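Conserved hypothetical protein (Bacteroides thetaiotaomicron, PDB 2FB6) is of unknown function but has a compact alpha/beta fold built on a parallel sheet, consistent with a DsrE-like protein. Local coordinates at residues Thr62-Met67 / Ile72-Cys77. Sequence-based numbering, arbitrary orientation.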
loop_
_atom_site.group_PDB
_atom_site.type_symbol
_atom_site.label_atom_id
_atom_site.label_comp_id
_atom_site.label_asym_id
_atom_site.label_seq_id
_atom_site.Cartn_x
_atom_site.Cartn_y
_atom_site.Cartn_z
ATOM N N THR A 62 6.787 6.070 -9.935
ATOM C CA THR A 62 5.820 6.941 -10.590
ATOM C C THR A 62 4.391 6.562 -10.224
ATOM O O THR A 62 3.583 7.449 -9.941
ATOM C CB THR A 62 6.051 6.920 -12.111
ATOM O OG1 THR A 62 7.408 7.294 -12.335
ATOM C CG2 THR A 62 5.113 7.899 -12.861
ATOM N N GLU A 63 4.079 5.262 -10.208
ATOM C CA GLU A 63 2.742 4.815 -9.786
ATOM C C GLU A 63 2.466 5.163 -8.328
ATOM O O GLU A 63 1.367 5.586 -7.989
ATOM C CB GLU A 63 2.564 3.300 -9.939
ATOM C CG GLU A 63 2.418 2.792 -11.335
ATOM C CD GLU A 63 1.241 3.390 -12.088
ATOM O OE1 GLU A 63 0.131 3.523 -11.524
ATOM O OE2 GLU A 63 1.435 3.712 -13.272
ATOM N N ILE A 64 3.464 4.972 -7.466
ATOM C CA ILE A 64 3.330 5.296 -6.042
ATOM C C ILE A 64 2.913 6.754 -5.877
ATOM O O ILE A 64 2.003 7.067 -5.106
ATOM C CB ILE A 64 4.673 5.069 -5.294
ATOM C CG1 ILE A 64 5.016 3.571 -5.205
ATOM C CG2 ILE A 64 4.689 5.749 -3.894
ATOM C CD1 ILE A 64 4.071 2.742 -4.326
ATOM N N LEU A 65 3.594 7.642 -6.609
ATOM C CA LEU A 65 3.310 9.068 -6.513
ATOM C C LEU A 65 1.895 9.405 -6.980
ATOM O O LEU A 65 1.202 10.209 -6.341
ATOM C CB LEU A 65 4.367 9.883 -7.263
ATOM C CG LEU A 65 5.798 9.688 -6.739
ATOM C CD1 LEU A 65 6.789 10.449 -7.624
ATOM C CD2 LEU A 65 5.966 10.074 -5.261
ATOM N N GLU A 66 1.451 8.772 -8.067
ATOM C CA GLU A 66 0.086 8.996 -8.553
ATOM C C GLU A 66 -0.923 8.492 -7.537
ATOM O O GLU A 66 -1.943 9.148 -7.292
ATOM C CB GLU A 66 -0.169 8.346 -9.920
ATOM C CG GLU A 66 -1.505 8.790 -10.561
ATOM C CD GLU A 66 -1.839 8.066 -11.858
ATOM O OE1 GLU A 66 -0.956 7.373 -12.399
ATOM O OE2 GLU A 66 -2.999 8.174 -12.335
HETATM N N MSE A 67 -0.647 7.333 -6.944
HETATM C CA MSE A 67 -1.577 6.805 -5.949
HETATM C C MSE A 67 -1.662 7.739 -4.749
HETATM O O MSE A 67 -2.759 8.058 -4.285
HETATM C CB MSE A 67 -1.197 5.375 -5.547
HETATM C CG MSE A 67 -1.557 4.381 -6.638
HETATM SE SE MSE A 67 -1.365 2.541 -6.098
HETATM C CE MSE A 67 0.285 2.632 -6.145
ATOM N N ILE A 72 -4.981 7.748 -1.889
ATOM C CA ILE A 72 -4.687 6.413 -1.361
ATOM C C ILE A 72 -3.577 6.567 -0.320
ATOM O O ILE A 72 -2.626 7.316 -0.545
ATOM C CB ILE A 72 -4.199 5.509 -2.509
ATOM C CG1 ILE A 72 -5.345 5.222 -3.480
ATOM C CG2 ILE A 72 -3.600 4.180 -1.997
ATOM C CD1 ILE A 72 -4.885 4.739 -4.851
ATOM N N THR A 73 -3.714 5.909 0.830
ATOM C CA THR A 73 -2.650 5.947 1.835
ATOM C C THR A 73 -1.735 4.745 1.602
ATOM O O THR A 73 -2.197 3.679 1.209
ATOM C CB THR A 73 -3.202 5.968 3.291
ATOM O OG1 THR A 73 -4.043 4.831 3.507
ATOM C CG2 THR A 73 -4.040 7.214 3.526
ATOM N N ILE A 74 -0.440 4.918 1.839
ATOM C CA ILE A 74 0.537 3.836 1.647
ATOM C C ILE A 74 1.495 3.829 2.824
ATOM O O ILE A 74 2.034 4.867 3.172
ATOM C CB ILE A 74 1.344 3.967 0.328
ATOM C CG1 ILE A 74 0.392 4.169 -0.858
ATOM C CG2 ILE A 74 2.208 2.696 0.133
ATOM C CD1 ILE A 74 1.088 4.334 -2.194
ATOM N N GLU A 75 1.649 2.663 3.457
ATOM C CA GLU A 75 2.535 2.506 4.603
ATOM C C GLU A 75 3.405 1.291 4.356
ATOM O O GLU A 75 2.981 0.358 3.674
ATOM C CB GLU A 75 1.734 2.365 5.902
ATOM C CG GLU A 75 0.650 1.271 5.862
ATOM C CD GLU A 75 -0.214 1.214 7.121
ATOM O OE1 GLU A 75 0.072 1.966 8.077
ATOM O OE2 GLU A 75 -1.169 0.407 7.151
ATOM N N ALA A 76 4.641 1.344 4.843
ATOM C CA ALA A 76 5.590 0.267 4.600
ATOM C C ALA A 76 6.119 -0.252 5.916
ATOM O O ALA A 76 6.337 0.522 6.857
ATOM C CB ALA A 76 6.755 0.754 3.726
ATOM N N CYS A 77 6.345 -1.560 5.954
ATOM C CA CYS A 77 6.919 -2.230 7.101
ATOM C C CYS A 77 8.292 -1.643 7.422
ATOM O O CYS A 77 9.201 -1.721 6.609
ATOM C CB CYS A 77 6.991 -3.738 6.831
ATOM S SG CYS A 77 7.928 -4.692 8.047
#
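Ile-72 lies against the last turn of the 62-67 segment, and its longer branch can be followed along Met-67. CB lies 3.4 Å from Met-67 O. With CG1 anti to its own carbonyl carbon (chi1 -69°), the branch then runs past the same oxygen, CG1 standing 3.9 Å from Met-67 O. An extended chi2 carries CD1 beyond the carbonyl to the selenomethionine side chain, where it sits 3.8 Å from both CB and CG of Met-67. Main chain and side chain thus meet in one place: Ile-72 N also donates to Met-67 O at 3.3 Å, a bent bond (N-H...O 137°) reaching the oxygen from 30° off the carbonyl plane. Ser-70 OG bonds to that oxygen too, so two donors share it near the end of helix 58-70.

Two residues further on, Ile-74 points the same way. Its CD1 reaches both Ile-64 and Met-67, 4.0 Å from Ile-64 CD1 and 4.2 Å from Met-67 CB. All four touching residues are buried; Leu-31 of helix 19-36 and Ile-44 of strand 41-46 also pack on Met-67. Strand 73-77 runs parallel to strand 41-46, and the chain passes between them through helices 49-56 and 58-70, the second leading back into the sheet: this is the helix-to-strand return of a beta-alpha-beta crossover in an alpha/beta fold with a parallel sheet.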